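PDB 7M0O: 3-phosphoshikimate 1-carboxyvinyltransferase from Streptomyces sviceus, which probably catalyses the transfer of the enolpyruvyl group of phosphoenolpyruvate to the 5-hydroxyl of shikimate-3-phosphate, releasing phosphate on the way to chorismate. Local coordinates for residues F230-L235 against T375-P380; V258-R263 against P298-I303; L161-G164 against G170-I173. All coordinates share one frame; numbering follows the deposited sequence.

Interaction 1: residues F230-L235 against T375-P380; sequences FAAAAL and TGLRVP
Leu377, in the loop that follows helix 366-375, reaches toward helix 223-235 and sets its CD1 on the methyl of Ala232, with CD1 and Ala232 CB 3.6 Å apart. This is the tight part of the contact. Leu377 leaves its backbone with CG opposite the carbonyl carbon (chi1 -65°) and then runs straight out, which carries CD1 on to lie 4.0 Å from Ala232 CA. A methyl as short as alanine's lets the leucine come this close to the helix backbone.

One helical turn on, the meeting is looser. Leu235 CD2 lies 4.2 Å from CG of Arg378, an apolar brush along the base of the arginine chain. Beyond that the exposed Arg378 folds back, bent at chi2 (-79°) and chi3 (-63°), and turns the edge of its guanidinium to Leu235 O. NH1 is still 4.1 Å from Leu235 O, too far for a direct bond, and a water spans the gap: it donates to Leu235 O and accepts from Arg378 NH1, at 2.5 and 2.6 Å, both short.

The contact lies in the outer part of one lobe of the EPSP synthase fold, away from the predicted substrate-binding residues. Helix 397-406 meets its apolar end, Leu404 touching Ala232 and Phe401 touching Leu377; Phe306 lies against both Leu235 and Arg378, while Phe230 and Ala233 pack on strand 274-278.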
ATOM      1  N   PHE A 230      14.601  -8.927   2.963  1.00  8.91           N
ATOM      2  CA  PHE A 230      14.871  -9.420   4.310  1.00 10.02           C
ATOM      3  C   PHE A 230      15.067 -10.942   4.316  1.00  8.76           C
ATOM      4  O   PHE A 230      15.967 -11.456   4.990  1.00 10.39           O
ATOM      5  CB  PHE A 230      13.725  -9.038   5.253  1.00  8.46           C
ATOM      6  CG  PHE A 230      13.660  -7.569   5.641  1.00 10.57           C
ATOM      7  CD1 PHE A 230      14.800  -6.816   5.881  1.00 12.52           C
ATOM      8  CD2 PHE A 230      12.433  -6.969   5.817  1.00 12.37           C
ATOM      9  CE1 PHE A 230      14.694  -5.467   6.271  1.00 12.83           C
ATOM     10  CE2 PHE A 230      12.317  -5.633   6.215  1.00 13.96           C
ATOM     11  CZ  PHE A 230      13.448  -4.891   6.441  1.00 14.02           C
ATOM     12  N   ALA A 231      14.209 -11.685   3.598  1.00  8.58           N
ATOM     13  CA  ALA A 231      14.323 -13.146   3.540  1.00  8.80           C
ATOM     14  C   ALA A 231      15.632 -13.597   2.898  1.00 11.30           C
ATOM     15  O   ALA A 231      16.259 -14.564   3.360  1.00 11.02           O
ATOM     16  CB  ALA A 231      13.144 -13.735   2.767  1.00 11.70           C
ATOM     17  N   ALA A 232      16.038 -12.938   1.814  1.00 11.65           N
ATOM     18  CA  ALA A 232      17.315 -13.257   1.174  1.00  9.53           C
ATOM     19  C   ALA A 232      18.472 -13.137   2.165  1.00  7.77           C
ATOM     20  O   ALA A 232      19.381 -13.984   2.190  1.00 11.24           O
ATOM     21  CB  ALA A 232      17.536 -12.331  -0.026  1.00  8.44           C
ATOM     22  N   ALA A 233      18.440 -12.108   3.021  1.00 10.69           N
ATOM     23  CA  ALA A 233      19.508 -11.950   4.003  1.00 10.46           C
ATOM     24  C   ALA A 233      19.462 -13.051   5.056  1.00 12.85           C
ATOM     25  O   ALA A 233      20.502 -13.585   5.445  1.00 10.37           O
ATOM     26  CB  ALA A 233      19.419 -10.572   4.660  1.00 12.65           C
ATOM     27  N   ALA A 234      18.267 -13.410   5.528  1.00 11.19           N
ATOM     28  CA  ALA A 234      18.153 -14.431   6.574  1.00  8.55           C
ATOM     29  C   ALA A 234      18.637 -15.787   6.073  1.00 11.37           C
ATOM     30  O   ALA A 234      19.178 -16.594   6.848  1.00 12.94           O
ATOM     31  CB  ALA A 234      16.699 -14.529   7.043  1.00 11.95           C
ATOM     32  N   LEU A 235      18.506 -16.019   4.774  1.00 11.52           N
ATOM     33  CA  LEU A 235      18.875 -17.282   4.158  1.00 13.48           C
ATOM     34  C   LEU A 235      20.372 -17.395   3.915  1.00 13.46           C
ATOM     35  O   LEU A 235      20.878 -18.510   3.745  1.00 18.43           O
ATOM     36  CB  LEU A 235      18.127 -17.412   2.837  1.00 14.60           C
ATOM     37  CG  LEU A 235      18.376 -18.610   1.941  1.00 14.47           C
ATOM     38  CD1 LEU A 235      17.897 -19.850   2.681  1.00 14.72           C
ATOM     39  CD2 LEU A 235      17.629 -18.377   0.659  1.00 13.46           C
ATOM     40  N   THR A 375      14.193 -18.260  -3.458  1.00 12.20           N
ATOM     41  CA  THR A 375      14.626 -19.651  -3.519  1.00 11.87           C
ATOM     42  C   THR A 375      15.763 -19.828  -4.509  1.00 12.76           C
ATOM     43  O   THR A 375      16.669 -20.641  -4.288  1.00 12.63           O
ATOM     44  CB  THR A 375      13.457 -20.549  -3.924  1.00 14.19           C
ATOM     45  OG1 THR A 375      12.309 -20.251  -3.121  1.00 13.30           O
ATOM     46  CG2 THR A 375      13.826 -22.010  -3.760  1.00 11.82           C
ATOM     47  N   GLY A 376      15.730 -19.070  -5.604  1.00 10.38           N
ATOM     48  CA  GLY A 376      16.750 -19.177  -6.645  1.00 13.39           C
ATOM     49  C   GLY A 376      18.148 -18.723  -6.242  1.00 14.04           C
ATOM     50  O   GLY A 376      19.101 -19.020  -6.973  1.00 14.41           O
ATOM     51  N   LEU A 377      18.294 -17.984  -5.134  1.00 11.99           N
ATOM     52  CA  LEU A 377      19.624 -17.722  -4.583  1.00 15.97           C
ATOM     53  C   LEU A 377      20.386 -19.002  -4.265  1.00 16.16           C
ATOM     54  O   LEU A 377      21.624 -19.027  -4.360  1.00 17.71           O
ATOM     55  CB  LEU A 377      19.503 -16.889  -3.310  1.00 16.16           C
ATOM     56  CG  LEU A 377      18.953 -15.480  -3.491  1.00 17.37           C
ATOM     57  CD1 LEU A 377      18.943 -14.825  -2.139  1.00 16.34           C
ATOM     58  CD2 LEU A 377      19.776 -14.667  -4.472  1.00 18.79           C
ATOM     59  N   ARG A 378      19.684 -20.063  -3.849  1.00 16.65           N
ATOM     60  CA  ARG A 378      20.335 -21.313  -3.481  1.00 18.29           C
ATOM     61  C   ARG A 378      20.016 -22.483  -4.400  1.00 17.66           C
ATOM     62  O   ARG A 378      20.718 -23.500  -4.333  1.00 16.81           O
ATOM     63  CB  ARG A 378      19.959 -21.709  -2.043  1.00 21.55           C
ATOM     64  CG  ARG A 378      20.641 -20.879  -0.961  1.00 19.62           C
ATOM     65  CD  ARG A 378      22.082 -21.325  -0.706  1.00 27.52           C
ATOM     66  NE  ARG A 378      22.156 -22.692  -0.193  1.00 27.14           N
ATOM     67  CZ  ARG A 378      21.917 -23.024   1.073  1.00 27.56           C
ATOM     68  NH1 ARG A 378      21.580 -22.092   1.947  1.00 26.35           N
ATOM     69  NH2 ARG A 378      21.993 -24.290   1.459  1.00 27.50           N
ATOM     70  N   VAL A 379      18.978 -22.379  -5.228  1.00 13.91           N
ATOM     71  CA  VAL A 379      18.603 -23.459  -6.140  1.00 15.51           C
ATOM     72  C   VAL A 379      18.781 -22.973  -7.574  1.00 17.14           C
ATOM     73  O   VAL A 379      17.965 -22.176  -8.060  1.00 16.06           O
ATOM     74  CB  VAL A 379      17.157 -23.923  -5.904  1.00 15.00           C
ATOM     75  CG1 VAL A 379      16.766 -24.976  -6.928  1.00 15.10           C
ATOM     76  CG2 VAL A 379      16.974 -24.458  -4.475  1.00 15.38           C
ATOM     77  N   PRO A 380      19.807 -23.436  -8.284  1.00 14.77           N
ATOM     78  CA  PRO A 380      20.019 -22.976  -9.662  1.00 17.67           C
ATOM     79  C   PRO A 380      18.937 -23.479 -10.602  1.00 15.43           C
ATOM     80  O   PRO A 380      18.312 -24.517 -10.376  1.00 18.48           O
ATOM     81  CB  PRO A 380      21.384 -23.575 -10.035  1.00 15.19           C
ATOM     82  CG  PRO A 380      22.017 -23.993  -8.738  1.00 20.06           C
ATOM     83  CD  PRO A 380      20.868 -24.354  -7.837  1.00 13.93           C
TER
HETATM   84  O   HOH W   1      22.148 -19.514   1.839  1.00 24.12           O

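Interaction 2: residues V258-R263 against P298-I303; sequences VDVLRR and PTLAAI
A helix-to-helix contact inside one of the two globular lobes of the EPSP synthase fold sets Val260 and Leu261 of helix 257-263 against Leu300 and Ile303 of helix 297-303. It is purely apolar and small, burying 107 Å² over both sides, and consists of two separate methyl meetings.

In the first, Val260 CG1 faces Leu300 CD2 at 4.2 Å; both residues start toward the other helix, and their side chains cross at about a right angle. In the second, Leu261 starts out across the line to the other helix, but its end comes nearer: chi2 of 179° carries CD1 straight on, and it is the other branch, Leu261 CD2, that meets Ile303 CD1, 3.9 Å away. This pair also meets nearly perpendicularly, so only the branch ends touch. Ile303 gets there with CG1 between its backbone N and carbonyl carbon (chi1 64°).

Met264 and Met290 add to the packing around Leu300, and Val374 of helix 366-375 backs Ile303. The side chain of Leu300 is about 11 Å from that of Asp295, the predicted proton acceptor, so the contact belongs to the body of the lobe rather than to the site itself.

Elsewhere on helix 257-263, at exposed positions, Arg262 NH1 makes a salt bridge with Asp259 OD1 at 2.9 Å, meeting it on the anti side but tilted out of the carboxylate plane.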
ATOM      1  N   VAL A 258       9.657  -9.788   9.870  1.00  9.75           N
ATOM      2  CA  VAL A 258      11.029  -9.960  10.354  1.00  9.34           C
ATOM      3  C   VAL A 258      11.065 -10.597  11.738  1.00 11.14           C
ATOM      4  O   VAL A 258      12.085 -11.181  12.113  1.00 10.16           O
ATOM      5  CB  VAL A 258      11.840  -8.643  10.359  1.00  8.31           C
ATOM      6  CG1 VAL A 258      11.867  -8.005   8.980  1.00  8.58           C
ATOM      7  CG2 VAL A 258      11.328  -7.660  11.420  1.00  9.82           C
ATOM      8  N   ASP A 259       9.977 -10.503  12.503  1.00 11.73           N
ATOM      9  CA  ASP A 259       9.911 -11.193  13.786  1.00 13.26           C
ATOM     10  C   ASP A 259       9.884 -12.705  13.590  1.00 12.70           C
ATOM     11  O   ASP A 259      10.406 -13.445  14.431  1.00 13.43           O
ATOM     12  CB  ASP A 259       8.683 -10.717  14.570  1.00 11.62           C
ATOM     13  CG  ASP A 259       8.748  -9.239  14.914  1.00 19.51           C
ATOM     14  OD1 ASP A 259       9.847  -8.762  15.251  1.00 22.82           O
ATOM     15  OD2 ASP A 259       7.702  -8.548  14.841  1.00 25.17           O
ATOM     16  N   VAL A 260       9.305 -13.169  12.474  1.00 10.77           N
ATOM     17  CA  VAL A 260       9.380 -14.581  12.092  1.00  9.46           C
ATOM     18  C   VAL A 260      10.817 -14.964  11.752  1.00  9.30           C
ATOM     19  O   VAL A 260      11.317 -16.010  12.177  1.00 10.71           O
ATOM     20  CB  VAL A 260       8.432 -14.869  10.913  1.00  8.68           C
ATOM     21  CG1 VAL A 260       8.520 -16.344  10.517  1.00 14.32           C
ATOM     22  CG2 VAL A 260       6.979 -14.503  11.275  1.00 13.30           C
ATOM     23  N   LEU A 261      11.495 -14.137  10.957  1.00 10.97           N
ATOM     24  CA  LEU A 261      12.892 -14.422  10.633  1.00  8.35           C
ATOM     25  C   LEU A 261      13.758 -14.508  11.891  1.00 11.35           C
ATOM     26  O   LEU A 261      14.631 -15.382  11.993  1.00 10.16           O
ATOM     27  CB  LEU A 261      13.444 -13.360   9.681  1.00  7.89           C
ATOM     28  CG  LEU A 261      12.744 -13.272   8.322  1.00 11.10           C
ATOM     29  CD1 LEU A 261      13.372 -12.160   7.493  1.00 12.44           C
ATOM     30  CD2 LEU A 261      12.764 -14.619   7.568  1.00 10.74           C
ATOM     31  N   ARG A 262      13.512 -13.636  12.872  1.00 10.63           N
ATOM     32  CA  ARG A 262      14.262 -13.704  14.123  1.00  7.97           C
ATOM     33  C   ARG A 262      14.013 -15.027  14.851  1.00  9.43           C
ATOM     34  O   ARG A 262      14.950 -15.640  15.379  1.00 11.21           O
ATOM     35  CB  ARG A 262      13.902 -12.513  15.015  1.00 15.14           C
ATOM     36  CG  ARG A 262      14.828 -12.397  16.232  1.00 14.09           C
ATOM     37  CD  ARG A 262      14.307 -11.413  17.271  1.00 16.59           C
ATOM     38  NE  ARG A 262      14.448 -10.024  16.836  1.00 17.95           N
ATOM     39  CZ  ARG A 262      13.412  -9.245  16.531  1.00 18.33           C
ATOM     40  NH1 ARG A 262      12.180  -9.727  16.608  1.00 17.34           N
ATOM     41  NH2 ARG A 262      13.598  -7.994  16.142  1.00 20.16           N
ATOM     42  N   ARG A 263      12.755 -15.491  14.878  1.00 10.86           N
ATOM     43  CA  ARG A 263      12.430 -16.790  15.476  1.00 14.22           C
ATOM     44  C   ARG A 263      13.130 -17.952  14.770  1.00 11.68           C
ATOM     45  O   ARG A 263      13.354 -19.012  15.379  1.00 11.60           O
ATOM     46  CB  ARG A 263      10.915 -17.024  15.438  1.00 14.53           C
ATOM     47  CG  ARG A 263      10.063 -16.200  16.393  1.00 19.43           C
ATOM     48  CD  ARG A 263       8.623 -16.728  16.389  1.00 18.19           C
ATOM     49  NE  ARG A 263       8.596 -18.102  16.881  1.00 19.48           N
ATOM     50  CZ  ARG A 263       7.777 -19.060  16.451  1.00 15.60           C
ATOM     51  NH1 ARG A 263       6.855 -18.821  15.517  1.00 14.71           N
ATOM     52  NH2 ARG A 263       7.872 -20.263  16.984  1.00 16.09           N
ATOM     53  N   PRO A 298       3.868 -16.429   1.291  1.00 11.19           N
ATOM     54  CA  PRO A 298       4.713 -17.050   0.256  1.00 10.31           C
ATOM     55  C   PRO A 298       6.185 -16.780   0.473  1.00  9.81           C
ATOM     56  O   PRO A 298       7.011 -17.631   0.122  1.00 12.11           O
ATOM     57  CB  PRO A 298       4.199 -16.435  -1.059  1.00  7.44           C
ATOM     58  CG  PRO A 298       2.732 -16.035  -0.724  1.00  8.71           C
ATOM     59  CD  PRO A 298       2.817 -15.569   0.710  1.00 10.92           C
ATOM     60  N   THR A 299       6.536 -15.628   1.053  1.00  8.59           N
ATOM     61  CA  THR A 299       7.940 -15.335   1.311  1.00 10.37           C
ATOM     62  C   THR A 299       8.547 -16.375   2.239  1.00 11.36           C
ATOM     63  O   THR A 299       9.688 -16.816   2.038  1.00  9.07           O
ATOM     64  CB  THR A 299       8.080 -13.927   1.902  1.00 10.76           C
ATOM     65  OG1 THR A 299       7.273 -13.015   1.149  1.00  9.81           O
ATOM     66  CG2 THR A 299       9.537 -13.476   1.841  1.00 10.74           C
ATOM     67  N   LEU A 300       7.796 -16.778   3.277  1.00  9.45           N
ATOM     68  CA  LEU A 300       8.272 -17.830   4.170  1.00  7.81           C
ATOM     69  C   LEU A 300       8.256 -19.196   3.487  1.00  9.66           C
ATOM     70  O   LEU A 300       9.184 -19.992   3.659  1.00  9.81           O
ATOM     71  CB  LEU A 300       7.424 -17.871   5.442  1.00  9.52           C
ATOM     72  CG  LEU A 300       7.839 -18.986   6.424  1.00 13.93           C
ATOM     73  CD1 LEU A 300       9.308 -18.852   6.798  1.00 15.51           C
ATOM     74  CD2 LEU A 300       6.975 -19.016   7.697  1.00 12.08           C
ATOM     75  N   ALA A 301       7.197 -19.500   2.744  1.00 10.01           N
ATOM     76  CA  ALA A 301       7.130 -20.796   2.074  1.00  9.46           C
ATOM     77  C   ALA A 301       8.339 -21.027   1.174  1.00 10.54           C
ATOM     78  O   ALA A 301       8.823 -22.159   1.056  1.00 11.90           O
ATOM     79  CB  ALA A 301       5.835 -20.891   1.266  1.00  9.88           C
ATOM     80  N   ALA A 302       8.863 -19.967   0.568  1.00 10.79           N
ATOM     81  CA  ALA A 302       9.931 -20.122  -0.411  1.00 10.85           C
ATOM     82  C   ALA A 302      11.317 -20.307   0.211  1.00 11.64           C
ATOM     83  O   ALA A 302      12.215 -20.797  -0.485  1.00 15.57           O
ATOM     84  CB  ALA A 302       9.929 -18.927  -1.369  1.00 17.56           C
ATOM     85  N   ILE A 303      11.532 -19.949   1.484  1.00 11.26           N
ATOM     86  CA  ILE A 303      12.802 -20.248   2.163  1.00 11.33           C
ATOM     87  C   ILE A 303      12.710 -21.481   3.048  1.00 12.32           C
ATOM     88  O   ILE A 303      13.753 -21.988   3.494  1.00  9.95           O
ATOM     89  CB  ILE A 303      13.323 -19.042   2.987  1.00 12.07           C
ATOM     90  CG1 ILE A 303      12.360 -18.691   4.124  1.00 11.61           C
ATOM     91  CG2 ILE A 303      13.558 -17.849   2.067  1.00 14.22           C
ATOM     92  CD1 ILE A 303      12.902 -17.650   5.108  1.00 11.26           C
TER

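Interaction 3: residues L161-G164 against G170-I173; sequences LLLG and GLRI
Leu171, Gly164 and Ile173 carry most of this contact, which belongs to a beta-alpha-beta unit: strand 144-147, helix 155-163 and strand 171-174, with the two strands parallel neighbours in one sheet. The end of the helix and the start of the second strand pack together across a short connection, all touching residues buried.

Leu171 points at the helix and lays its CD1 on the bare backbone of Gly164, 3.5 Å from CA and 3.7 Å from Gly164 N. With no side chain on Gly164, the leucine comes down directly on the main chain, and the CA atoms of Gly164 and Leu171 are 5.2 Å apart. From the flank, Leu163 CD2 lies 4.3 Å from Leu171 CD1.

Two residues further along the strand, Ile173 touches the preceding part of the helix. Leu161 leaves the helix pointing away from the strand, yet its end comes back far enough to meet the isoleucine, and goes on to Phe205 and Val207 of the adjoining strand 204-207. Ile173 has CG1 opposite its carbonyl carbon (chi1 -53°), which aims CD1 at the helix: that methyl lies 4.0 Å from Leu161 CD2 and 3.7 Å from Leu161 N.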
ATOM      1  N   LEU A 161     -12.742   9.930   5.310  1.00 12.43           N
ATOM      2  CA  LEU A 161     -11.993  10.225   6.534  1.00 13.35           C
ATOM      3  C   LEU A 161     -11.067  11.418   6.332  1.00 11.74           C
ATOM      4  O   LEU A 161     -11.028  12.345   7.154  1.00 12.13           O
ATOM      5  CB  LEU A 161     -11.191   8.995   6.980  1.00 12.00           C
ATOM      6  CG  LEU A 161     -11.997   7.815   7.527  1.00 12.16           C
ATOM      7  CD1 LEU A 161     -11.152   6.535   7.447  1.00 15.55           C
ATOM      8  CD2 LEU A 161     -12.419   8.099   8.965  1.00 16.56           C
ATOM      9  N   LEU A 162     -10.328  11.428   5.220  1.00 12.91           N
ATOM     10  CA  LEU A 162      -9.391  12.515   4.967  1.00 10.58           C
ATOM     11  C   LEU A 162     -10.116  13.840   4.779  1.00 11.36           C
ATOM     12  O   LEU A 162      -9.599  14.892   5.172  1.00 12.40           O
ATOM     13  CB  LEU A 162      -8.526  12.176   3.751  1.00  9.82           C
ATOM     14  CG  LEU A 162      -7.505  11.049   3.993  1.00 13.44           C
ATOM     15  CD1 LEU A 162      -6.864  10.613   2.686  1.00 13.15           C
ATOM     16  CD2 LEU A 162      -6.458  11.469   4.978  1.00 12.52           C
ATOM     17  N   LEU A 163     -11.327  13.799   4.215  1.00 12.91           N
ATOM     18  CA  LEU A 163     -12.123  15.017   4.023  1.00 12.53           C
ATOM     19  C   LEU A 163     -12.585  15.633   5.342  1.00 15.74           C
ATOM     20  O   LEU A 163     -12.708  16.868   5.439  1.00 12.38           O
ATOM     21  CB  LEU A 163     -13.330  14.689   3.132  1.00 12.45           C
ATOM     22  CG  LEU A 163     -14.436  15.741   2.965  1.00 11.25           C
ATOM     23  CD1 LEU A 163     -13.955  16.891   2.133  1.00 11.84           C
ATOM     24  CD2 LEU A 163     -15.682  15.131   2.334  1.00  9.79           C
ATOM     25  N   GLY A 164     -12.853  14.803   6.353  1.00 13.28           N
ATOM     26  CA  GLY A 164     -13.507  15.238   7.568  1.00 13.94           C
ATOM     27  C   GLY A 164     -13.037  16.550   8.172  1.00 13.05           C
ATOM     28  O   GLY A 164     -13.856  17.433   8.461  1.00 14.65           O
ATOM     29  N   GLY A 170     -17.159  18.879  10.937  1.00 18.06           N
ATOM     30  CA  GLY A 170     -16.679  17.522  11.097  1.00 17.19           C
ATOM     31  C   GLY A 170     -17.616  16.519  10.449  1.00 19.03           C
ATOM     32  O   GLY A 170     -18.688  16.852   9.939  1.00 19.26           O
ATOM     33  N   LEU A 171     -17.196  15.256  10.461  1.00 11.80           N
ATOM     34  CA  LEU A 171     -17.992  14.184   9.882  1.00 13.95           C
ATOM     35  C   LEU A 171     -18.278  13.091  10.904  1.00 16.64           C
ATOM     36  O   LEU A 171     -17.492  12.847  11.831  1.00 18.01           O
ATOM     37  CB  LEU A 171     -17.284  13.568   8.648  1.00 13.68           C
ATOM     38  CG  LEU A 171     -17.244  14.483   7.421  1.00 15.15           C
ATOM     39  CD1 LEU A 171     -16.452  13.775   6.296  1.00 10.36           C
ATOM     40  CD2 LEU A 171     -18.651  14.818   6.946  1.00 14.83           C
ATOM     41  N   ARG A 172     -19.425  12.443  10.723  1.00 16.06           N
ATOM     42  CA  ARG A 172     -19.782  11.197  11.397  1.00 20.38           C
ATOM     43  C   ARG A 172     -20.084  10.187  10.291  1.00 16.36           C
ATOM     44  O   ARG A 172     -21.199  10.157   9.760  1.00 19.72           O
ATOM     45  CB  ARG A 172     -20.972  11.395  12.340  1.00 21.37           C
ATOM     46  CG  ARG A 172     -20.654  12.133  13.629  1.00 20.22           C
ATOM     47  CD  ARG A 172     -21.883  12.182  14.545  1.00 24.73           C
ATOM     48  NE  ARG A 172     -22.202  10.868  15.109  1.00 26.87           N
ATOM     49  CZ  ARG A 172     -21.806  10.448  16.307  1.00 28.68           C
ATOM     50  NH1 ARG A 172     -21.065  11.235  17.081  1.00 21.59           N
ATOM     51  NH2 ARG A 172     -22.153   9.235  16.732  1.00 30.11           N
ATOM     52  N   ILE A 173     -19.087   9.372   9.938  1.00 14.46           N
ATOM     53  CA  ILE A 173     -19.158   8.448   8.810  1.00 15.64           C
ATOM     54  C   ILE A 173     -19.621   7.083   9.310  1.00 22.41           C
ATOM     55  O   ILE A 173     -18.889   6.393  10.027  1.00 21.77           O
ATOM     56  CB  ILE A 173     -17.802   8.332   8.098  1.00 18.02           C
ATOM     57  CG1 ILE A 173     -17.281   9.721   7.716  1.00 13.76           C
ATOM     58  CG2 ILE A 173     -17.915   7.402   6.889  1.00 14.95           C
ATOM     59  CD1 ILE A 173     -15.755   9.793   7.442  1.00 14.21           C
TER

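Overall arrangement
Interactions 1 and 2 are neighbours, their centres about 11 Å apart, with interaction 2 nested in the chain between the segments of interaction 1. Their helices pack directly on each other: Phe230 on Val258, Ala231 on Thr299, and Thr375 OG1 probably hydrogen-bonds to Ala302 O. Interaction 3 lies beyond the chain's centre, about 45 and 38 Å from these two between centres, and joins a helix to a strand of its own unit. Interactions 2 and 3 are buried and have no hydrogen bond across them; in interaction 2 methyls meet methyls, in interaction 3 they also press on helix backbone. Interaction 1 is only partly buried, and there alone a water bridge to an exposed arginine supplements the methyl packing.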